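Local coordinates for neurotoxin (Clostridium botulinum, PDB 1ZB7), which acts as a zinc endopeptidase that enters the host cytosol and cleaves synaptobrevins, hydrolysing an Ala-Ala bond of VAMP2, at residues Y118-N132 against R302-I316. Numbering follows the deposited sequence.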
ATOM      1  N   TYR A 118     -25.156 -18.885  12.849  1.00 38.56           N
ATOM      2  CA  TYR A 118     -25.384 -19.713  13.979  1.00 37.13           C
ATOM      3  C   TYR A 118     -26.381 -19.045  14.922  1.00 37.46           C
ATOM      4  O   TYR A 118     -26.355 -17.828  15.154  1.00 38.85           O
ATOM      5  CB  TYR A 118     -24.046 -20.036  14.644  1.00 37.48           C
ATOM      6  CG  TYR A 118     -24.126 -21.110  15.734  1.00 35.48           C
ATOM      7  CD1 TYR A 118     -23.973 -22.456  15.400  1.00 35.87           C
ATOM      8  CD2 TYR A 118     -24.377 -20.775  17.065  1.00 34.80           C
ATOM      9  CE1 TYR A 118     -24.051 -23.483  16.408  1.00 40.22           C
ATOM     10  CE2 TYR A 118     -24.466 -21.812  18.082  1.00 38.96           C
ATOM     11  CZ  TYR A 118     -24.310 -23.154  17.714  1.00 35.91           C
ATOM     12  OH  TYR A 118     -24.429 -24.187  18.603  1.00 42.02           O
ATOM     13  N   LEU A 119     -27.306 -19.847  15.456  1.00 38.65           N
ATOM     14  CA  LEU A 119     -28.239 -19.421  16.540  1.00 38.98           C
ATOM     15  C   LEU A 119     -27.564 -19.209  17.906  1.00 38.42           C
ATOM     16  O   LEU A 119     -27.754 -19.954  18.840  1.00 40.48           O
ATOM     17  CB  LEU A 119     -29.405 -20.390  16.630  1.00 38.07           C
ATOM     18  CG  LEU A 119     -30.102 -20.750  15.337  1.00 38.29           C
ATOM     19  CD1 LEU A 119     -31.263 -21.590  15.589  1.00 41.91           C
ATOM     20  CD2 LEU A 119     -30.569 -19.483  14.502  1.00 42.16           C
ATOM     21  N   GLY A 120     -26.752 -18.174  18.008  1.00 40.18           N
ATOM     22  CA  GLY A 120     -26.077 -17.847  19.242  1.00 39.41           C
ATOM     23  C   GLY A 120     -24.840 -17.012  19.000  1.00 37.75           C
ATOM     24  O   GLY A 120     -24.556 -16.623  17.907  1.00 40.15           O
ATOM     25  N   ASN A 121     -24.066 -16.787  20.052  1.00 39.54           N
ATOM     26  CA  ASN A 121     -22.815 -16.010  20.020  1.00 39.91           C
ATOM     27  C   ASN A 121     -22.097 -16.350  21.300  1.00 40.84           C
ATOM     28  O   ASN A 121     -22.588 -17.129  22.039  1.00 38.27           O
ATOM     29  CB  ASN A 121     -23.028 -14.497  19.898  1.00 40.52           C
ATOM     30  CG  ASN A 121     -24.021 -13.935  20.899  1.00 39.08           C
ATOM     31  OD1 ASN A 121     -23.869 -14.095  22.087  1.00 40.19           O
ATOM     32  ND2 ASN A 121     -24.993 -13.191  20.407  1.00 42.89           N
ATOM     33  N   ALA A 122     -20.916 -15.774  21.509  1.00 41.71           N
ATOM     34  CA  ALA A 122     -20.068 -16.044  22.675  1.00 42.74           C
ATOM     35  C   ALA A 122     -20.796 -15.982  23.978  1.00 43.50           C
ATOM     36  O   ALA A 122     -20.408 -16.639  24.889  1.00 44.46           O
ATOM     37  CB  ALA A 122     -18.867 -15.016  22.722  1.00 43.81           C
ATOM     38  N   SER A 123     -21.856 -15.204  24.087  1.00 45.61           N
ATOM     39  CA  SER A 123     -22.547 -15.054  25.359  1.00 46.81           C
ATOM     40  C   SER A 123     -23.749 -15.934  25.484  1.00 47.21           C
ATOM     41  O   SER A 123     -24.456 -15.876  26.494  1.00 47.87           O
ATOM     42  CB  SER A 123     -23.045 -13.620  25.440  1.00 48.51           C
ATOM     43  OG  SER A 123     -24.092 -13.486  24.471  1.00 53.02           O
ATOM     44  N   THR A 124     -24.064 -16.737  24.462  1.00 47.62           N
ATOM     45  CA  THR A 124     -25.169 -17.694  24.645  1.00 47.02           C
ATOM     46  C   THR A 124     -24.644 -18.992  25.201  1.00 45.47           C
ATOM     47  O   THR A 124     -23.558 -19.396  24.838  1.00 44.91           O
ATOM     48  CB  THR A 124     -26.012 -17.870  23.348  1.00 48.63           C
ATOM     49  OG1 THR A 124     -25.174 -18.279  22.272  1.00 52.73           O
ATOM     50  CG2 THR A 124     -26.613 -16.514  22.947  1.00 44.75           C
ATOM     51  N   PRO A 125     -25.421 -19.647  26.089  1.00 43.65           N
ATOM     52  CA  PRO A 125     -25.009 -20.961  26.595  1.00 43.80           C
ATOM     53  C   PRO A 125     -24.717 -21.965  25.452  1.00 42.16           C
ATOM     54  O   PRO A 125     -25.508 -22.121  24.585  1.00 39.05           O
ATOM     55  CB  PRO A 125     -26.209 -21.425  27.511  1.00 43.59           C
ATOM     56  CG  PRO A 125     -26.997 -20.128  27.814  1.00 44.05           C
ATOM     57  CD  PRO A 125     -26.736 -19.223  26.614  1.00 43.77           C
ATOM     58  N   PRO A 126     -23.570 -22.646  25.507  1.00 42.63           N
ATOM     59  CA  PRO A 126     -23.118 -23.554  24.478  1.00 42.70           C
ATOM     60  C   PRO A 126     -24.069 -24.720  24.237  1.00 42.71           C
ATOM     61  O   PRO A 126     -24.114 -25.248  23.147  1.00 42.56           O
ATOM     62  CB  PRO A 126     -21.787 -24.079  25.061  1.00 44.12           C
ATOM     63  CG  PRO A 126     -21.293 -22.946  25.882  1.00 43.11           C
ATOM     64  CD  PRO A 126     -22.573 -22.582  26.609  1.00 42.95           C
ATOM     65  N   ASP A 127     -24.826 -25.089  25.256  1.00 42.61           N
ATOM     66  CA  ASP A 127     -25.793 -26.129  25.153  1.00 42.83           C
ATOM     67  C   ASP A 127     -27.188 -25.704  24.613  1.00 42.42           C
ATOM     68  O   ASP A 127     -28.093 -26.561  24.517  1.00 38.00           O
ATOM     69  CB  ASP A 127     -25.856 -26.904  26.439  1.00 41.40           C
ATOM     70  CG  ASP A 127     -26.645 -26.202  27.570  1.00 45.64           C
ATOM     71  OD1 ASP A 127     -26.774 -24.970  27.596  1.00 48.14           O
ATOM     72  OD2 ASP A 127     -27.057 -26.941  28.534  1.00 48.70           O
ATOM     73  N   LYS A 128     -27.305 -24.432  24.235  1.00 42.16           N
ATOM     74  CA  LYS A 128     -28.524 -23.929  23.575  1.00 43.79           C
ATOM     75  C   LYS A 128     -28.356 -23.197  22.204  1.00 41.69           C
ATOM     76  O   LYS A 128     -27.272 -22.801  21.842  1.00 42.89           O
ATOM     77  CB  LYS A 128     -29.337 -23.022  24.502  1.00 45.47           C
ATOM     78  CG  LYS A 128     -30.183 -23.760  25.429  1.00 48.71           C
ATOM     79  CD  LYS A 128     -30.845 -22.877  26.455  1.00 55.52           C
ATOM     80  CE  LYS A 128     -31.520 -23.671  27.559  1.00 57.07           C
ATOM     81  NZ  LYS A 128     -33.031 -23.682  27.320  1.00 63.67           N
ATOM     82  N   PHE A 129     -29.428 -23.272  21.413  1.00 40.23           N
ATOM     83  CA  PHE A 129     -29.681 -22.443  20.376  1.00 41.75           C
ATOM     84  C   PHE A 129     -30.502 -21.226  20.933  1.00 42.92           C
ATOM     85  O   PHE A 129     -31.428 -21.406  21.764  1.00 42.52           O
ATOM     86  CB  PHE A 129     -30.431 -23.099  19.235  1.00 41.85           C
ATOM     87  CG  PHE A 129     -29.608 -24.109  18.376  1.00 41.07           C
ATOM     88  CD1 PHE A 129     -28.277 -23.874  18.042  1.00 40.83           C
ATOM     89  CD2 PHE A 129     -30.228 -25.219  17.824  1.00 33.52           C
ATOM     90  CE1 PHE A 129     -27.585 -24.745  17.169  1.00 41.37           C
ATOM     91  CE2 PHE A 129     -29.543 -26.060  16.957  1.00 34.23           C
ATOM     92  CZ  PHE A 129     -28.253 -25.904  16.682  1.00 38.78           C
ATOM     93  N   ALA A 130     -30.142 -20.046  20.461  1.00 41.05           N
ATOM     94  CA  ALA A 130     -30.774 -18.788  20.826  1.00 42.64           C
ATOM     95  C   ALA A 130     -30.962 -17.987  19.499  1.00 42.25           C
ATOM     96  O   ALA A 130     -30.019 -17.498  18.961  1.00 44.16           O
ATOM     97  CB  ALA A 130     -29.865 -18.004  21.844  1.00 41.44           C
ATOM     98  N   ALA A 131     -32.167 -17.950  18.963  1.00 42.63           N
ATOM     99  CA  ALA A 131     -32.510 -17.180  17.771  1.00 42.80           C
ATOM    100  C   ALA A 131     -32.763 -15.723  18.083  1.00 45.13           C
ATOM    101  O   ALA A 131     -32.672 -14.875  17.224  1.00 45.33           O
ATOM    102  CB  ALA A 131     -33.725 -17.781  17.118  1.00 42.43           C
ATOM    103  N   ASN A 132     -33.067 -15.427  19.324  1.00 47.44           N
ATOM    104  CA  ASN A 132     -33.532 -14.134  19.696  1.00 51.05           C
ATOM    105  C   ASN A 132     -32.381 -13.229  20.062  1.00 50.82           C
ATOM    106  O   ASN A 132     -32.417 -12.606  21.133  1.00 53.27           O
ATOM    107  CB  ASN A 132     -34.428 -14.255  20.912  1.00 50.74           C
ATOM    108  CG  ASN A 132     -33.672 -14.894  22.104  1.00 59.70           C
ATOM    109  OD1 ASN A 132     -33.680 -16.179  22.340  1.00 64.07           O
ATOM    110  ND2 ASN A 132     -32.971 -14.009  22.859  1.00 67.97           N
ATOM    111  N   ARG A 302     -19.885 -26.902  19.911  1.00 39.24           N
ATOM    112  CA  ARG A 302     -21.215 -26.418  20.308  1.00 40.14           C
ATOM    113  C   ARG A 302     -22.356 -27.341  19.843  1.00 40.69           C
ATOM    114  O   ARG A 302     -23.235 -27.690  20.666  1.00 41.61           O
ATOM    115  CB  ARG A 302     -21.487 -24.912  19.891  1.00 40.21           C
ATOM    116  CG  ARG A 302     -20.855 -24.038  20.923  1.00 41.91           C
ATOM    117  CD  ARG A 302     -20.629 -22.537  20.647  1.00 45.18           C
ATOM    118  NE  ARG A 302     -21.786 -21.834  21.148  1.00 47.31           N
ATOM    119  CZ  ARG A 302     -21.881 -20.919  22.102  1.00 43.51           C
ATOM    120  NH1 ARG A 302     -20.861 -20.418  22.795  1.00 44.00           N
ATOM    121  NH2 ARG A 302     -23.096 -20.444  22.288  1.00 44.78           N
ATOM    122  N   LEU A 303     -22.285 -27.798  18.583  1.00 39.50           N
ATOM    123  CA  LEU A 303     -23.308 -28.587  17.996  1.00 39.99           C
ATOM    124  C   LEU A 303     -23.427 -29.898  18.756  1.00 39.33           C
ATOM    125  O   LEU A 303     -24.500 -30.423  18.866  1.00 38.96           O
ATOM    126  CB  LEU A 303     -23.040 -28.880  16.511  1.00 40.68           C
ATOM    127  CG  LEU A 303     -23.363 -27.790  15.508  1.00 43.10           C
ATOM    128  CD1 LEU A 303     -23.223 -28.364  14.114  1.00 45.09           C
ATOM    129  CD2 LEU A 303     -24.751 -27.168  15.707  1.00 46.88           C
ATOM    130  N   ASN A 304     -22.303 -30.400  19.271  1.00 38.60           N
ATOM    131  CA  ASN A 304     -22.307 -31.646  19.967  1.00 38.58           C
ATOM    132  C   ASN A 304     -22.943 -31.561  21.315  1.00 37.44           C
ATOM    133  O   ASN A 304     -23.080 -32.534  21.896  1.00 38.49           O
ATOM    134  CB  ASN A 304     -20.884 -32.224  20.072  1.00 38.31           C
ATOM    135  CG  ASN A 304     -20.378 -32.683  18.740  1.00 39.13           C
ATOM    136  OD1 ASN A 304     -21.182 -32.881  17.847  1.00 40.98           O
ATOM    137  ND2 ASN A 304     -19.067 -32.759  18.559  1.00 36.39           N
ATOM    138  N   ILE A 305     -23.238 -30.390  21.839  1.00 38.64           N
ATOM    139  CA  ILE A 305     -23.830 -30.260  23.132  1.00 39.07           C
ATOM    140  C   ILE A 305     -25.104 -29.506  23.142  1.00 38.45           C
ATOM    141  O   ILE A 305     -25.677 -29.412  24.191  1.00 37.51           O
ATOM    142  CB  ILE A 305     -22.875 -29.629  24.257  1.00 40.06           C
ATOM    143  CG1 ILE A 305     -22.475 -28.237  23.953  1.00 41.91           C
ATOM    144  CG2 ILE A 305     -21.683 -30.586  24.582  1.00 42.19           C
ATOM    145  CD1 ILE A 305     -21.368 -27.740  24.954  1.00 45.88           C
ATOM    146  N   VAL A 306     -25.571 -29.016  22.002  1.00 38.99           N
ATOM    147  CA  VAL A 306     -26.863 -28.334  21.930  1.00 40.41           C
ATOM    148  C   VAL A 306     -27.916 -29.293  22.072  1.00 39.25           C
ATOM    149  O   VAL A 306     -27.857 -30.363  21.497  1.00 43.37           O
ATOM    150  CB  VAL A 306     -27.090 -27.453  20.528  1.00 39.82           C
ATOM    151  CG1 VAL A 306     -28.575 -26.967  20.363  1.00 37.22           C
ATOM    152  CG2 VAL A 306     -26.249 -26.357  20.620  1.00 39.77           C
ATOM    153  N   SER A 307     -28.785 -29.035  23.026  1.00 43.99           N
ATOM    154  CA  SER A 307     -29.893 -29.992  23.364  1.00 41.93           C
ATOM    155  C   SER A 307     -31.242 -29.251  23.428  1.00 42.85           C
ATOM    156  O   SER A 307     -32.247 -29.913  23.570  1.00 41.25           O
ATOM    157  CB  SER A 307     -29.579 -30.570  24.647  1.00 43.22           C
ATOM    158  OG  SER A 307     -29.558 -29.561  25.586  1.00 43.05           O
ATOM    159  N   SER A 308     -31.241 -27.901  23.283  1.00 41.37           N
ATOM    160  CA  SER A 308     -32.481 -27.177  23.240  1.00 43.03           C
ATOM    161  C   SER A 308     -32.226 -25.758  22.797  1.00 44.32           C
ATOM    162  O   SER A 308     -31.102 -25.309  22.529  1.00 42.23           O
ATOM    163  CB  SER A 308     -33.239 -27.198  24.593  1.00 44.19           C
ATOM    164  OG  SER A 308     -32.408 -26.600  25.605  1.00 48.09           O
ATOM    165  N   ALA A 309     -33.324 -25.048  22.689  1.00 44.04           N
ATOM    166  CA  ALA A 309     -33.365 -23.723  22.258  1.00 44.95           C
ATOM    167  C   ALA A 309     -33.870 -22.842  23.388  1.00 47.04           C
ATOM    168  O   ALA A 309     -34.593 -23.288  24.219  1.00 46.15           O
ATOM    169  CB  ALA A 309     -34.274 -23.629  21.064  1.00 44.20           C
ATOM    170  N   GLN A 310     -33.484 -21.566  23.398  1.00 50.76           N
ATOM    171  CA  GLN A 310     -33.961 -20.633  24.433  1.00 52.57           C
ATOM    172  C   GLN A 310     -35.462 -20.397  24.384  1.00 53.43           C
ATOM    173  O   GLN A 310     -36.112 -20.265  25.468  1.00 53.54           O
ATOM    174  CB  GLN A 310     -33.183 -19.330  24.434  1.00 53.16           C
ATOM    175  CG  GLN A 310     -31.985 -19.376  25.473  1.00 56.36           C
ATOM    176  CD  GLN A 310     -31.109 -18.136  25.338  1.00 58.94           C
ATOM    177  OE1 GLN A 310     -31.457 -17.206  24.574  1.00 61.97           O
ATOM    178  NE2 GLN A 310     -29.969 -18.121  26.032  1.00 59.15           N
ATOM    179  N   GLY A 311     -36.007 -20.436  23.169  1.00 53.76           N
ATOM    180  CA  GLY A 311     -37.394 -20.114  22.927  1.00 54.65           C
ATOM    181  C   GLY A 311     -38.115 -21.312  22.345  1.00 56.42           C
ATOM    182  O   GLY A 311     -37.729 -22.491  22.586  1.00 59.74           O
ATOM    183  N   SER A 312     -39.207 -21.048  21.637  1.00 55.69           N
ATOM    184  CA  SER A 312     -40.132 -22.108  21.248  1.00 55.54           C
ATOM    185  C   SER A 312     -40.024 -22.123  19.742  1.00 53.78           C
ATOM    186  O   SER A 312     -39.517 -21.171  19.191  1.00 54.34           O
ATOM    187  CB  SER A 312     -41.573 -21.790  21.717  1.00 55.98           C
ATOM    188  OG  SER A 312     -42.013 -20.558  21.123  1.00 61.30           O
ATOM    189  N   GLY A 313     -40.426 -23.207  19.081  1.00 51.62           N
ATOM    190  CA  GLY A 313     -40.407 -23.265  17.621  1.00 50.05           C
ATOM    191  C   GLY A 313     -39.117 -23.712  16.960  1.00 49.27           C
ATOM    192  O   GLY A 313     -39.119 -24.048  15.787  1.00 50.21           O
ATOM    193  N   ILE A 314     -37.990 -23.665  17.661  1.00 48.11           N
ATOM    194  CA  ILE A 314     -36.709 -24.013  17.038  1.00 47.20           C
ATOM    195  C   ILE A 314     -36.564 -25.532  17.050  1.00 44.00           C
ATOM    196  O   ILE A 314     -36.522 -26.141  18.070  1.00 43.46           O
ATOM    197  CB  ILE A 314     -35.469 -23.338  17.724  1.00 47.81           C
ATOM    198  CG1 ILE A 314     -35.562 -21.808  17.634  1.00 47.97           C
ATOM    199  CG2 ILE A 314     -34.118 -23.799  17.093  1.00 48.17           C
ATOM    200  CD1 ILE A 314     -35.377 -21.257  16.278  1.00 51.99           C
ATOM    201  N   ASP A 315     -36.470 -26.131  15.898  1.00 41.83           N
ATOM    202  CA  ASP A 315     -36.299 -27.557  15.798  1.00 41.55           C
ATOM    203  C   ASP A 315     -34.812 -27.817  15.711  1.00 41.24           C
ATOM    204  O   ASP A 315     -34.208 -27.526  14.700  1.00 40.10           O
ATOM    205  CB  ASP A 315     -36.965 -28.066  14.539  1.00 42.26           C
ATOM    206  CG  ASP A 315     -36.858 -29.590  14.412  1.00 42.64           C
ATOM    207  OD1 ASP A 315     -37.851 -30.279  14.808  1.00 51.18           O
ATOM    208  OD2 ASP A 315     -35.794 -30.086  14.004  1.00 39.53           O
ATOM    209  N   ILE A 316     -34.246 -28.338  16.794  1.00 40.69           N
ATOM    210  CA  ILE A 316     -32.800 -28.513  16.966  1.00 42.77           C
ATOM    211  C   ILE A 316     -32.087 -29.315  15.874  1.00 42.62           C
ATOM    212  O   ILE A 316     -31.014 -28.894  15.384  1.00 42.26           O
ATOM    213  CB  ILE A 316     -32.503 -29.267  18.297  1.00 44.47           C
ATOM    214  CG1 ILE A 316     -33.065 -28.499  19.498  1.00 47.35           C
ATOM    215  CG2 ILE A 316     -31.048 -29.402  18.519  1.00 48.71           C
ATOM    216  CD1 ILE A 316     -32.863 -27.067  19.454  1.00 41.17           C
TER
HETATM  217  O   HOH W   1     -24.652 -23.344  21.050  1.00 43.05           O
HETATM  218  O   HOH W   2     -34.333 -19.706  20.536  1.00 33.22           O
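A short parallel beta bridge, Phe129 beside Ala309, ties the loop after helix 103-114 to the chain leaving helix 282-303. Phe129 is bonded through both backbone polar atoms: its N donates to Ser308 O (2.9 Å), and its O accepts from Gln310 N. Two residues before Phe129, Asp127 O accepts from Ser307 N at 3.0 Å. Over the centre of one face of the buried Phe129 ring sits Val306 CG1, anti to its own backbone N (chi1 169°), in a CH-pi contact 3.5 Å from the centroid. Leu303 CD2 lies at the ring's edge, 3.8 Å from Phe129 CZ, while Ile316 CD1 approaches Phe129 CD2. Tyr319 of helix 316-327 also touches the ring, joining this small apolar cluster to the next helix of the light-chain protease. Beside this cluster, Leu119 CD1 and Ile314 CG2 meet tip to tip at 3.9 Å. On the other flank Arg302, bent at chi3 (93°), brings NH2 to Thr124 O (2.8 Å), above the carbonyl plane, while Pro126 CA lies over one face of the guanidinium. That guanidinium stands nearly perpendicular to the Tyr118 ring, 85° between planes. A water gripped by four bonds links the two segments here: it accepts from Tyr118 OH (2.6 Å) and Arg302 NE and donates to Pro126 O and Lys128 O.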